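Local coordinates for ESX-1 secretion system protein EccA1 (Mycobacterium tuberculosis, PDB 4F3V) that is an ATPase of the ESX-1 type VII secretion system that may power export of virulence factors such as EsxA and EsxB, represented here by its N-terminal TPR domain, at residues E31-D36 / D41-R46; Y35-C40 / L57-Y62; S9-A14 / G68-S73; S16-S21 / R46-D51; I85-L90 / I94-T99. All coordinates share one frame; numbering follows the deposited sequence.

Contact 1: E31-D36 / D41-R46; sequences EITNYD and DAWIGR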
# COMPACT_ATOMS: atom_id res chain seq x y z
N GLU A 31 -5.42 -26.77 0.81
CA GLU A 31 -5.49 -28.05 0.17
C GLU A 31 -5.56 -27.88 -1.37
O GLU A 31 -4.90 -28.62 -2.09
CB GLU A 31 -6.72 -28.80 0.66
CG GLU A 31 -6.87 -30.21 0.14
CD GLU A 31 -5.94 -31.20 0.78
OE1 GLU A 31 -5.15 -30.83 1.66
OE2 GLU A 31 -6.00 -32.37 0.40
N ILE A 32 -6.32 -26.90 -1.84
CA ILE A 32 -6.39 -26.62 -3.30
C ILE A 32 -5.02 -26.23 -3.85
O ILE A 32 -4.53 -26.84 -4.82
CB ILE A 32 -7.44 -25.56 -3.65
CG1 ILE A 32 -8.84 -26.06 -3.26
CG2 ILE A 32 -7.34 -25.19 -5.14
CD1 ILE A 32 -9.85 -24.96 -3.12
N THR A 33 -4.37 -25.25 -3.22
CA THR A 33 -3.07 -24.77 -3.73
C THR A 33 -1.98 -25.84 -3.63
O THR A 33 -1.08 -25.86 -4.46
CB THR A 33 -2.59 -23.48 -3.05
OG1 THR A 33 -2.41 -23.70 -1.66
CG2 THR A 33 -3.59 -22.36 -3.28
N ASN A 34 -2.07 -26.72 -2.63
CA ASN A 34 -1.19 -27.89 -2.56
C ASN A 34 -1.28 -28.80 -3.77
O ASN A 34 -0.28 -29.40 -4.15
CB ASN A 34 -1.48 -28.74 -1.31
CG ASN A 34 -0.91 -28.12 -0.04
OD1 ASN A 34 -0.21 -27.11 -0.08
ND2 ASN A 34 -1.18 -28.76 1.10
N TYR A 35 -2.47 -28.92 -4.36
CA TYR A 35 -2.69 -29.75 -5.55
C TYR A 35 -2.57 -28.99 -6.85
O TYR A 35 -2.27 -29.58 -7.87
CB TYR A 35 -4.07 -30.41 -5.49
CG TYR A 35 -4.03 -31.67 -4.62
CD1 TYR A 35 -3.92 -31.58 -3.23
CD2 TYR A 35 -4.04 -32.94 -5.20
CE1 TYR A 35 -3.84 -32.72 -2.43
CE2 TYR A 35 -3.97 -34.09 -4.41
CZ TYR A 35 -3.87 -33.97 -3.04
OH TYR A 35 -3.79 -35.11 -2.28
N ASP A 36 -2.79 -27.68 -6.81
CA ASP A 36 -2.71 -26.86 -8.00
C ASP A 36 -2.16 -25.50 -7.64
O ASP A 36 -2.89 -24.59 -7.22
CB ASP A 36 -4.10 -26.75 -8.65
CG ASP A 36 -4.10 -25.89 -9.92
OD1 ASP A 36 -3.01 -25.51 -10.45
OD2 ASP A 36 -5.23 -25.62 -10.39
N ASP A 41 -7.64 -18.27 -7.64
CA ASP A 41 -8.77 -18.02 -6.73
C ASP A 41 -8.57 -18.56 -5.31
O ASP A 41 -9.02 -17.96 -4.34
CB ASP A 41 -10.09 -18.56 -7.31
CG ASP A 41 -10.48 -17.87 -8.61
OD1 ASP A 41 -9.84 -16.84 -8.97
OD2 ASP A 41 -11.44 -18.33 -9.25
N ALA A 42 -7.88 -19.69 -5.19
CA ALA A 42 -7.57 -20.25 -3.88
C ALA A 42 -6.45 -19.49 -3.14
O ALA A 42 -6.48 -19.39 -1.91
CB ALA A 42 -7.25 -21.75 -4.00
N TRP A 43 -5.46 -18.98 -3.86
CA TRP A 43 -4.49 -18.07 -3.26
C TRP A 43 -5.17 -16.84 -2.71
O TRP A 43 -4.86 -16.42 -1.59
CB TRP A 43 -3.38 -17.68 -4.22
CG TRP A 43 -2.47 -18.82 -4.60
CD1 TRP A 43 -2.41 -19.47 -5.82
CD2 TRP A 43 -1.48 -19.49 -3.76
NE1 TRP A 43 -1.48 -20.46 -5.80
CE2 TRP A 43 -0.89 -20.53 -4.58
CE3 TRP A 43 -1.06 -19.35 -2.45
CZ2 TRP A 43 0.09 -21.37 -4.10
CZ3 TRP A 43 -0.08 -20.20 -1.98
CH2 TRP A 43 0.49 -21.19 -2.79
N ILE A 44 -6.14 -16.30 -3.45
CA ILE A 44 -6.91 -15.15 -2.97
C ILE A 44 -7.78 -15.55 -1.75
O ILE A 44 -7.93 -14.78 -0.81
CB ILE A 44 -7.75 -14.54 -4.13
CG1 ILE A 44 -6.79 -13.98 -5.20
CG2 ILE A 44 -8.70 -13.45 -3.61
CD1 ILE A 44 -7.47 -13.62 -6.52
N GLY A 45 -8.35 -16.73 -1.78
CA GLY A 45 -9.08 -17.28 -0.62
C GLY A 45 -8.20 -17.31 0.62
O GLY A 45 -8.63 -16.93 1.71
N ARG A 46 -6.94 -17.73 0.46
CA ARG A 46 -6.00 -17.76 1.59
C ARG A 46 -5.77 -16.36 2.16
O ARG A 46 -5.76 -16.17 3.40
CB ARG A 46 -4.67 -18.40 1.20
CG ARG A 46 -4.78 -19.90 0.98
CD ARG A 46 -3.51 -20.51 0.41
NE ARG A 46 -2.35 -20.28 1.27
CZ ARG A 46 -1.28 -21.08 1.36
NH1 ARG A 46 -1.17 -22.18 0.63
NH2 ARG A 46 -0.30 -20.74 2.17

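Contact 2: Y35-C40 / L57-Y62; sequences YDESAC and LFRAWY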
# COMPACT_ATOMS: atom_id res chain seq x y z
N TYR A 35 -2.47 -28.92 -4.36
CA TYR A 35 -2.69 -29.75 -5.55
C TYR A 35 -2.57 -28.99 -6.85
O TYR A 35 -2.27 -29.58 -7.87
CB TYR A 35 -4.07 -30.41 -5.49
CG TYR A 35 -4.03 -31.67 -4.62
CD1 TYR A 35 -3.92 -31.58 -3.23
CD2 TYR A 35 -4.04 -32.94 -5.20
CE1 TYR A 35 -3.84 -32.72 -2.43
CE2 TYR A 35 -3.97 -34.09 -4.41
CZ TYR A 35 -3.87 -33.97 -3.04
OH TYR A 35 -3.79 -35.11 -2.28
N ASP A 36 -2.79 -27.68 -6.81
CA ASP A 36 -2.71 -26.86 -8.00
C ASP A 36 -2.16 -25.50 -7.64
O ASP A 36 -2.89 -24.59 -7.22
CB ASP A 36 -4.10 -26.75 -8.65
CG ASP A 36 -4.10 -25.89 -9.92
OD1 ASP A 36 -3.01 -25.51 -10.45
OD2 ASP A 36 -5.23 -25.62 -10.39
N GLU A 37 -0.85 -25.36 -7.82
CA GLU A 37 -0.19 -24.11 -7.50
C GLU A 37 -0.65 -22.93 -8.36
O GLU A 37 -0.39 -21.78 -8.02
CB GLU A 37 1.33 -24.29 -7.54
CG GLU A 37 1.95 -24.42 -8.89
CD GLU A 37 3.46 -24.49 -8.79
OE1 GLU A 37 4.01 -24.42 -7.67
OE2 GLU A 37 4.09 -24.61 -9.85
N SER A 38 -1.32 -23.21 -9.47
CA SER A 38 -1.83 -22.18 -10.36
C SER A 38 -3.26 -21.72 -10.07
O SER A 38 -3.79 -20.91 -10.80
CB SER A 38 -1.77 -22.75 -11.77
OG SER A 38 -0.41 -22.93 -12.11
N ALA A 39 -3.86 -22.21 -8.98
CA ALA A 39 -5.24 -21.90 -8.65
C ALA A 39 -5.31 -20.52 -7.98
O ALA A 39 -5.44 -20.40 -6.76
CB ALA A 39 -5.86 -22.97 -7.74
N CYS A 40 -5.23 -19.50 -8.80
CA CYS A 40 -5.31 -18.11 -8.39
C CYS A 40 -6.41 -17.82 -7.36
O CYS A 40 -6.14 -17.27 -6.30
CB CYS A 40 -5.53 -17.25 -9.63
SG CYS A 40 -5.51 -15.47 -9.30
N LEU A 57 0.70 -13.80 -1.92
CA LEU A 57 0.41 -12.69 -2.84
C LEU A 57 1.20 -12.88 -4.17
O LEU A 57 0.67 -12.64 -5.26
CB LEU A 57 0.78 -11.38 -2.18
CG LEU A 57 0.11 -10.06 -2.62
CD1 LEU A 57 -1.28 -10.23 -3.20
CD2 LEU A 57 0.10 -9.16 -1.40
N PHE A 58 2.45 -13.34 -4.08
CA PHE A 58 3.22 -13.58 -5.30
C PHE A 58 2.52 -14.60 -6.19
O PHE A 58 2.46 -14.44 -7.41
CB PHE A 58 4.67 -14.05 -5.02
CG PHE A 58 5.33 -14.68 -6.23
CD1 PHE A 58 5.84 -13.89 -7.24
CD2 PHE A 58 5.40 -16.07 -6.38
CE1 PHE A 58 6.43 -14.46 -8.38
CE2 PHE A 58 5.97 -16.64 -7.52
CZ PHE A 58 6.48 -15.83 -8.51
N ARG A 59 2.01 -15.66 -5.57
CA ARG A 59 1.40 -16.74 -6.31
C ARG A 59 0.11 -16.29 -6.95
O ARG A 59 -0.22 -16.75 -8.04
CB ARG A 59 1.19 -17.97 -5.44
CG ARG A 59 2.50 -18.63 -5.12
CD ARG A 59 2.71 -19.79 -6.07
NE ARG A 59 4.11 -20.18 -6.11
CZ ARG A 59 4.80 -20.46 -7.22
NH1 ARG A 59 4.26 -20.41 -8.45
NH2 ARG A 59 6.07 -20.79 -7.10
N ALA A 60 -0.64 -15.43 -6.25
CA ALA A 60 -1.88 -14.91 -6.80
C ALA A 60 -1.54 -14.10 -8.05
O ALA A 60 -2.17 -14.26 -9.10
CB ALA A 60 -2.62 -14.06 -5.77
N TRP A 61 -0.50 -13.29 -7.96
CA TRP A 61 -0.04 -12.50 -9.10
C TRP A 61 0.47 -13.35 -10.25
O TRP A 61 0.14 -13.12 -11.42
CB TRP A 61 1.03 -11.53 -8.63
CG TRP A 61 1.81 -10.92 -9.76
CD1 TRP A 61 3.13 -11.19 -10.11
CD2 TRP A 61 1.34 -9.98 -10.74
NE1 TRP A 61 3.49 -10.47 -11.21
CE2 TRP A 61 2.46 -9.71 -11.62
CE3 TRP A 61 0.15 -9.35 -10.96
CZ2 TRP A 61 2.37 -8.84 -12.69
CZ3 TRP A 61 0.06 -8.46 -12.05
CH2 TRP A 61 1.16 -8.21 -12.89
N TYR A 62 1.32 -14.32 -9.93
CA TYR A 62 1.92 -15.20 -10.93
C TYR A 62 0.86 -16.00 -11.71
O TYR A 62 1.02 -16.23 -12.91
CB TYR A 62 2.91 -16.15 -10.25
CG TYR A 62 3.78 -16.97 -11.18
CD1 TYR A 62 5.03 -16.50 -11.60
CD2 TYR A 62 3.36 -18.22 -11.62
CE1 TYR A 62 5.83 -17.27 -12.47
CE2 TYR A 62 4.14 -19.00 -12.46
CZ TYR A 62 5.37 -18.52 -12.89
OH TYR A 62 6.15 -19.30 -13.75
O HOH W 1 1.42 -19.99 -9.49

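Contact 3: S9-A14 / G68-S73; sequences SLFESA and GQLSGS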
# COMPACT_ATOMS: atom_id res chain seq x y z
N SER A 9 -15.24 -28.62 -5.45
CA SER A 9 -16.03 -28.86 -4.28
C SER A 9 -15.27 -28.33 -3.01
O SER A 9 -15.89 -27.78 -2.13
CB SER A 9 -16.47 -30.32 -4.24
OG SER A 9 -15.50 -31.12 -3.64
N LEU A 10 -13.94 -28.44 -2.97
CA LEU A 10 -13.16 -27.85 -1.86
C LEU A 10 -13.30 -26.32 -1.84
O LEU A 10 -13.46 -25.72 -0.78
CB LEU A 10 -11.68 -28.21 -1.96
CG LEU A 10 -11.23 -29.65 -1.62
CD1 LEU A 10 -9.75 -29.77 -1.98
CD2 LEU A 10 -11.47 -30.01 -0.19
N PHE A 11 -13.29 -25.70 -3.02
CA PHE A 11 -13.45 -24.26 -3.10
C PHE A 11 -14.82 -23.79 -2.62
O PHE A 11 -14.95 -22.85 -1.83
CB PHE A 11 -13.22 -23.76 -4.55
CG PHE A 11 -13.16 -22.27 -4.65
CD1 PHE A 11 -12.00 -21.62 -4.44
CD2 PHE A 11 -14.32 -21.54 -4.84
CE1 PHE A 11 -11.95 -20.23 -4.48
CE2 PHE A 11 -14.30 -20.15 -4.87
CZ PHE A 11 -13.11 -19.50 -4.68
N GLU A 12 -15.87 -24.43 -3.13
CA GLU A 12 -17.21 -24.13 -2.73
C GLU A 12 -17.37 -24.28 -1.20
O GLU A 12 -17.91 -23.40 -0.52
CB GLU A 12 -18.11 -25.07 -3.49
CG GLU A 12 -19.56 -24.94 -3.21
CD GLU A 12 -20.31 -25.83 -4.11
OE1 GLU A 12 -19.78 -26.89 -4.53
OE2 GLU A 12 -21.43 -25.43 -4.42
N SER A 13 -16.83 -25.37 -0.65
CA SER A 13 -16.89 -25.59 0.79
C SER A 13 -16.13 -24.50 1.51
O SER A 13 -16.61 -24.00 2.53
CB SER A 13 -16.34 -26.98 1.17
OG SER A 13 -17.21 -27.99 0.68
N ALA A 14 -14.96 -24.13 1.00
CA ALA A 14 -14.14 -23.12 1.68
C ALA A 14 -14.92 -21.80 1.77
O ALA A 14 -14.91 -21.15 2.80
CB ALA A 14 -12.79 -22.90 0.98
N GLY A 68 -10.67 -16.19 -11.51
CA GLY A 68 -12.08 -16.45 -11.81
C GLY A 68 -12.39 -17.85 -12.26
O GLY A 68 -13.57 -18.24 -12.26
N GLN A 69 -11.36 -18.62 -12.64
CA GLN A 69 -11.56 -19.94 -13.24
C GLN A 69 -12.12 -20.96 -12.24
O GLN A 69 -13.13 -21.61 -12.50
CB GLN A 69 -10.25 -20.46 -13.85
CG GLN A 69 -10.45 -21.70 -14.71
CD GLN A 69 -10.58 -22.98 -13.91
OE1 GLN A 69 -9.95 -23.16 -12.85
NE2 GLN A 69 -11.39 -23.89 -14.43
N LEU A 70 -11.50 -21.06 -11.08
CA LEU A 70 -11.91 -22.03 -10.06
C LEU A 70 -13.24 -21.66 -9.41
O LEU A 70 -14.14 -22.48 -9.34
CB LEU A 70 -10.80 -22.18 -8.98
CG LEU A 70 -11.09 -23.17 -7.84
CD1 LEU A 70 -11.46 -24.54 -8.42
CD2 LEU A 70 -9.86 -23.23 -6.92
N SER A 71 -13.36 -20.41 -8.94
CA SER A 71 -14.59 -19.93 -8.37
C SER A 71 -15.72 -20.05 -9.42
O SER A 71 -16.83 -20.49 -9.12
CB SER A 71 -14.45 -18.47 -7.91
OG SER A 71 -14.03 -17.65 -8.96
N GLY A 72 -15.40 -19.71 -10.66
CA GLY A 72 -16.36 -19.83 -11.77
C GLY A 72 -16.89 -21.23 -12.01
O GLY A 72 -18.04 -21.41 -12.37
N SER A 73 -16.07 -22.25 -11.76
CA SER A 73 -16.48 -23.63 -11.96
C SER A 73 -17.56 -24.06 -10.93
O SER A 73 -18.20 -25.08 -11.09
CB SER A 73 -15.27 -24.56 -11.92
OG SER A 73 -14.80 -24.71 -10.60

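Contact 4: S16-S21 / R46-D51; sequences SMLPMS and RIRCGD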
# COMPACT_ATOMS: atom_id res chain seq x y z
N SER A 16 -18.20 -21.36 1.68
CA SER A 16 -19.34 -21.54 2.60
C SER A 16 -18.91 -21.49 4.06
O SER A 16 -19.67 -21.10 4.92
CB SER A 16 -20.03 -22.87 2.36
OG SER A 16 -20.73 -22.83 1.14
N MET A 17 -17.69 -21.93 4.33
CA MET A 17 -17.16 -22.03 5.68
C MET A 17 -16.68 -20.66 6.20
O MET A 17 -16.45 -20.53 7.40
CB MET A 17 -16.01 -23.04 5.66
CG MET A 17 -15.24 -23.20 6.95
SD MET A 17 -16.15 -24.32 8.00
CE MET A 17 -16.05 -25.69 6.82
N LEU A 18 -16.54 -19.67 5.32
CA LEU A 18 -15.93 -18.37 5.71
C LEU A 18 -16.62 -17.67 6.88
O LEU A 18 -15.94 -17.20 7.77
CB LEU A 18 -15.84 -17.41 4.53
CG LEU A 18 -14.68 -17.60 3.56
CD1 LEU A 18 -14.89 -16.70 2.37
CD2 LEU A 18 -13.33 -17.37 4.21
N PRO A 19 -17.96 -17.59 6.88
CA PRO A 19 -18.60 -17.00 8.06
C PRO A 19 -18.47 -17.85 9.34
O PRO A 19 -18.62 -17.31 10.41
CB PRO A 19 -20.08 -16.87 7.66
CG PRO A 19 -20.20 -17.33 6.26
CD PRO A 19 -18.92 -17.95 5.82
N MET A 20 -18.22 -19.16 9.23
CA MET A 20 -18.17 -20.07 10.39
C MET A 20 -16.75 -20.12 10.96
O MET A 20 -16.56 -20.01 12.16
CB MET A 20 -18.59 -21.51 10.01
CG MET A 20 -20.06 -21.69 9.56
SD MET A 20 -20.78 -23.35 9.23
CE MET A 20 -20.13 -23.74 7.60
N SER A 21 -15.75 -20.28 10.09
CA SER A 21 -14.38 -20.48 10.54
C SER A 21 -13.38 -20.22 9.43
O SER A 21 -13.21 -21.04 8.53
CB SER A 21 -14.22 -21.91 11.04
OG SER A 21 -12.86 -22.20 11.28
N ARG A 46 -6.94 -17.73 0.46
CA ARG A 46 -6.00 -17.76 1.59
C ARG A 46 -5.77 -16.36 2.16
O ARG A 46 -5.76 -16.17 3.40
CB ARG A 46 -4.67 -18.40 1.20
CG ARG A 46 -4.78 -19.90 0.98
CD ARG A 46 -3.51 -20.51 0.41
NE ARG A 46 -2.35 -20.28 1.27
CZ ARG A 46 -1.28 -21.08 1.36
NH1 ARG A 46 -1.17 -22.18 0.63
NH2 ARG A 46 -0.30 -20.74 2.17
N ILE A 47 -5.61 -15.38 1.26
CA ILE A 47 -5.48 -13.97 1.66
C ILE A 47 -6.71 -13.54 2.47
O ILE A 47 -6.59 -12.93 3.52
CB ILE A 47 -5.32 -13.03 0.43
CG1 ILE A 47 -3.97 -13.30 -0.26
CG2 ILE A 47 -5.42 -11.58 0.87
CD1 ILE A 47 -3.73 -12.51 -1.55
N ARG A 48 -7.89 -13.89 1.98
CA ARG A 48 -9.11 -13.58 2.70
C ARG A 48 -9.10 -14.16 4.13
O ARG A 48 -9.69 -13.57 5.04
CB ARG A 48 -10.31 -14.10 1.92
CG ARG A 48 -11.62 -14.14 2.68
CD ARG A 48 -12.11 -12.75 3.00
NE ARG A 48 -13.43 -12.84 3.64
CZ ARG A 48 -13.64 -13.17 4.90
NH1 ARG A 48 -12.64 -13.45 5.72
NH2 ARG A 48 -14.88 -13.23 5.35
N CYS A 49 -8.47 -15.32 4.31
CA CYS A 49 -8.44 -15.99 5.62
C CYS A 49 -7.31 -15.50 6.51
O CYS A 49 -7.07 -16.07 7.55
CB CYS A 49 -8.34 -17.51 5.46
SG CYS A 49 -9.75 -18.26 4.62
N GLY A 50 -6.62 -14.45 6.10
CA GLY A 50 -5.57 -13.84 6.92
C GLY A 50 -4.17 -14.32 6.61
O GLY A 50 -3.24 -14.03 7.34
N ASP A 51 -4.01 -15.04 5.50
CA ASP A 51 -2.68 -15.43 5.05
C ASP A 51 -2.13 -14.34 4.14
O ASP A 51 -2.41 -14.33 2.96
CB ASP A 51 -2.75 -16.76 4.28
CG ASP A 51 -1.41 -17.17 3.71
OD1 ASP A 51 -0.37 -16.59 4.12
OD2 ASP A 51 -1.39 -18.08 2.85
O HOH W 2 -15.06 -14.55 8.05

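Contact 5: I85-L90 / I94-T99; sequences IAIGGL and ITYPVT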
# COMPACT_ATOMS: atom_id res chain seq x y z
N ILE A 85 -6.82 -6.21 -0.17
CA ILE A 85 -5.35 -6.16 -0.06
C ILE A 85 -4.88 -4.73 0.32
O ILE A 85 -5.58 -3.73 0.08
CB ILE A 85 -4.61 -6.64 -1.32
CG1 ILE A 85 -5.28 -6.17 -2.62
CG2 ILE A 85 -4.48 -8.16 -1.35
CD1 ILE A 85 -4.94 -4.77 -3.06
N ALA A 86 -3.70 -4.64 0.91
CA ALA A 86 -3.10 -3.38 1.36
C ALA A 86 -2.47 -2.59 0.22
O ALA A 86 -1.75 -3.17 -0.59
CB ALA A 86 -2.06 -3.68 2.46
N ILE A 87 -2.80 -1.30 0.08
CA ILE A 87 -2.25 -0.45 -0.99
C ILE A 87 -1.74 0.92 -0.51
O ILE A 87 -1.34 1.76 -1.31
CB ILE A 87 -3.24 -0.22 -2.17
CG1 ILE A 87 -4.50 0.54 -1.72
CG2 ILE A 87 -3.65 -1.52 -2.87
CD1 ILE A 87 -5.22 1.25 -2.87
N GLY A 88 -1.75 1.15 0.80
CA GLY A 88 -1.40 2.47 1.35
C GLY A 88 0.08 2.80 1.46
O GLY A 88 0.44 3.98 1.59
N GLY A 89 0.92 1.77 1.42
CA GLY A 89 2.35 1.97 1.62
C GLY A 89 2.66 2.72 2.92
O GLY A 89 1.96 2.55 3.93
N LEU A 90 3.68 3.57 2.88
CA LEU A 90 4.07 4.35 4.04
C LEU A 90 3.08 5.48 4.38
O LEU A 90 3.20 6.09 5.44
CB LEU A 90 5.47 4.95 3.82
CG LEU A 90 5.55 6.07 2.78
CD1 LEU A 90 5.43 7.45 3.45
CD2 LEU A 90 6.85 5.97 1.96
N ILE A 94 -4.60 1.78 3.89
CA ILE A 94 -5.60 1.82 2.83
C ILE A 94 -5.69 0.43 2.22
O ILE A 94 -4.66 -0.17 1.84
CB ILE A 94 -5.21 2.87 1.73
CG1 ILE A 94 -4.98 4.27 2.36
CG2 ILE A 94 -6.26 2.95 0.62
CD1 ILE A 94 -4.35 5.30 1.45
N THR A 95 -6.90 -0.11 2.13
CA THR A 95 -7.08 -1.40 1.48
C THR A 95 -7.95 -1.24 0.24
O THR A 95 -8.64 -0.21 0.09
CB THR A 95 -7.65 -2.44 2.47
OG1 THR A 95 -8.91 -1.99 2.95
CG2 THR A 95 -6.70 -2.57 3.65
N TYR A 96 -7.95 -2.25 -0.61
CA TYR A 96 -8.66 -2.23 -1.89
C TYR A 96 -9.29 -3.62 -2.09
O TYR A 96 -8.64 -4.62 -1.81
CB TYR A 96 -7.65 -1.92 -3.00
CG TYR A 96 -8.29 -1.51 -4.27
CD1 TYR A 96 -8.72 -0.19 -4.45
CD2 TYR A 96 -8.51 -2.43 -5.30
CE1 TYR A 96 -9.37 0.19 -5.62
CE2 TYR A 96 -9.14 -2.05 -6.46
CZ TYR A 96 -9.57 -0.74 -6.62
OH TYR A 96 -10.18 -0.38 -7.79
N PRO A 97 -10.56 -3.68 -2.53
CA PRO A 97 -11.20 -4.99 -2.71
C PRO A 97 -10.69 -5.77 -3.94
O PRO A 97 -10.47 -5.19 -5.00
CB PRO A 97 -12.68 -4.63 -2.87
CG PRO A 97 -12.64 -3.29 -3.54
CD PRO A 97 -11.48 -2.58 -2.85
N VAL A 98 -10.50 -7.07 -3.78
CA VAL A 98 -9.98 -7.90 -4.85
C VAL A 98 -11.21 -8.36 -5.63
O VAL A 98 -11.88 -9.32 -5.23
CB VAL A 98 -9.18 -9.10 -4.32
CG1 VAL A 98 -8.53 -9.89 -5.46
CG2 VAL A 98 -8.11 -8.64 -3.36
N THR A 99 -11.55 -7.62 -6.69
CA THR A 99 -12.65 -7.99 -7.57
C THR A 99 -12.24 -8.22 -9.03
O THR A 99 -13.06 -8.57 -9.87
CB THR A 99 -13.75 -6.92 -7.51
OG1 THR A 99 -13.26 -5.74 -8.11
CG2 THR A 99 -14.16 -6.61 -6.03
O HOH W 3 -2.12 0.06 3.63

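Contact 1: E31-D36 / D41-R46
Thr-33 rests CB and CG2 on the indole of Trp-43, while its OG1 lies at the edge of the Arg-46 guanidinium. Thr-33 CB lies over the six-membered part of the indole, 3.6 Å from Trp-43 CZ2. From there Thr-33 CG2, placed anti to the carbonyl carbon, reaches over the middle of the ring face: it stands 3.6 Å from the centroid of the five-membered ring, 15° off the normal, a CH-pi contact. The same methyl touches Ala-42 CB, which also takes Ile-32 CG2 at 3.6 Å. Helices 22-35 and 40-48, consecutive in this TPR domain, pack roughly antiparallel here, their local axes 9.1 Å apart and at 142°. Thr-33 OG1 accepts from Arg-46 NH1 at 3.0 Å, lying in the guanidinium plane though the bond is bent, 144° at the hydrogen. OG1 is also bonded to Thr-30 O, while Arg-46 turns NE and NH2 to Asp-51. Trp-43 CZ3 lies under one face of that guanidinium, and Trp-43 NE1 is bonded to Glu-37 O.

Contact 2: Y35-C40 / L57-Y62
Glu-37 lays its carboxylate over one face of the Arg-59 guanidinium, the two planes only 12° apart. Glu-37 OE1 stands over the middle of the group, 4.1 Å from Arg-59 CZ, so the charges face each other without an N-H aimed at the oxygen. Two conformations bring this about. The Glu-37 chain leaves CB between the backbone N and the carbonyl carbon (chi1 73°) and then runs extended to its carboxylate; Arg-59 is bent at chi2, -98°, which turns its outer part toward the turn at 36-39. The opposite face is met by CE2 at the edge of the Phe-58 ring, which stands steeply to the guanidinium. At its edge, in plane, a water accepts from Arg-59 NH1 at 3.1 Å and donates to Glu-37 O at 2.9 Å. The type I turn from Asp-36 to Ala-39 links helices 22-35 and 40-48 and includes an Asx turn, Ser-38 N bonding to Asp-36 OD1. Farther along, Cys-40 SG, anti to its own backbone N, comes 3.6 Å from Ala-60 O on helix 54-62. With charges stacked and a water bridging, the attraction between Glu-37 and Arg-59 is probably modest and only loosely directional.

Contact 3: S9-A14 / G68-S73
Phe-11 overlaps two residues of helix 69-72, the outer part of its ring lying on CA and CB of Ser-71 and its CD1 edge on the isobutyl group of Leu-70. The far rim carries the serine contact: Phe-11 CE2 lies 3.5 Å from Ser-71 CB, and CZ is almost as near. The nearby Ser-71 N sits above one face, offset toward the rim. On the opposite side of the ring, nearer CB, Phe-11 CD1 meets Leu-70 CD2 at 3.6 Å, the methyl arriving obliquely, and Leu-70 CG reaches the same carbon at 3.8 Å. The torsions favour this meeting: CG of Phe-11 lies anti to the backbone N (chi1 -171°), carrying the ring away from helix 2-17, and Leu-70 CG has the same relation to its own N. While Ser-71 gives carbon to the ring, its OG is hydrogen-bonded to Asp-41 OD2, so the polar end of this buried residue is engaged on helix 40-48. Asp-41 OD1 accepts from Gly-68 N, at the N-cap of the short helix 69-72; the same carboxylate therefore ties down both the start of that helix and Ser-71. Beyond Leu-70, Ser-73 OG donates to Leu-70 O at 2.6 Å, in the carbonyl plane and on a lone pair. Met-78 also touches Phe-11 and Ser-71. The arrangement is apolar packing between helices distant in sequence, setting the short helix 69-72 against helix 2-17 in the N-terminal part of the TPR helical array.

Contact 4: S16-S21 / R46-D51
Leu-18 places CD2 between two residues at the C-terminal end of helix 40-48, joining it to the turn that follows helix 2-17 in the helical array of the TPR domain. Leu-18 CD2 is 3.7 Å from Cys-49 SG and 4.0 Å from Arg-48 CG, and it also lies over the centre of one face of the Arg-48 guanidinium. The arginine can offer both its CG and its flat end to one leucine because its chain, after leaving with CG anti to the backbone N, bends at chi2 (67°). A water bridges the polar groups, accepting from Arg-48 NH2 at 3.0 Å in the guanidinium plane and donating to Leu-18 O at 2.8 Å. Outside this first shell, Arg-48 NH1 forms a salt bridge with Glu-22 and NE is hydrogen-bonded to Leu-81 O, so all three nitrogens have partners and the group's rotation is restrained. The helix itself stops in a Schellman motif, with Gly-50 at positive phi as C-prime; Asp-51 N bonds to Arg-46 O and Gly-50 N to Ile-47 O. Across this end, Arg-46 grips Asp-51 side-on, NE at 2.9 Å and NH2 at 3.0 Å both directed to the single oxygen OD2.

Contact 5: I85-L90 / I94-T99
Ile-85 and Tyr-96 form the hydrogen-bonded pair of a two-stranded antiparallel beta hairpin, strands 84-86 and 95-97, set among the helices of this TPR domain. Backbone bonds come first. Ile-85 N donates to Tyr-96 O and Tyr-96 N to Ile-85 O, each at 2.9 Å, and beyond the non-hydrogen-bonded pair Ala-86 with Thr-95 an almost straight bond (177°) runs from Ile-87 N to Ile-94 O, 2.8 Å long. A CA-H...O contact adds to them, Thr-95 CA standing 3.1 Å from Ile-85 O. Apolar contacts follow. Ile-85 and Tyr-96 run alongside each other on one face of the hairpin, with Ile-85 CD1 3.9 Å from Tyr-96 CB; CG1 of the isoleucine, set between backbone N and carbonyl carbon (chi1 40°), meets Val-98 CG2 at 3.8 Å. Ile-87 lies roughly perpendicular to Ile-94, CG1 against CG2, and its CD1 also approaches Tyr-96 CB. Helix 101-115 touches this cluster through Met-106 and Ala-103, and helix 134-147 through Met-140 and Trp-139, whose NE1 bonds to Ile-87 O. Past the paired strands a water takes over, accepting from Gly-88 N at 3.1 Å and from Ile-94 N at 3.0 Å.

How the contacts relate
From the N terminus, helix 2-17 enters contact 3, which closes the widest of these loops by meeting helix 69-72. Within that loop, contact 4 joins the residues after helix 2-17 to the end of helix 40-48, and inside contact 4 lies contact 1, the short closure between helices 22-35 and 40-48. Contact 2 starts where contact 1 does, sharing Tyr-35 and Asp-36, but runs on to helix 54-62, crossing contact 4 while staying within contact 3. Asp-41 links contacts 1 and 3, and Trp-43 joins contacts 1 and 2. Contact 5 follows in series as a local hairpin; Ile-44, Ile-47 and Leu-57 pack on its Val-98 and Ile-85, connecting it to the N-terminal helices.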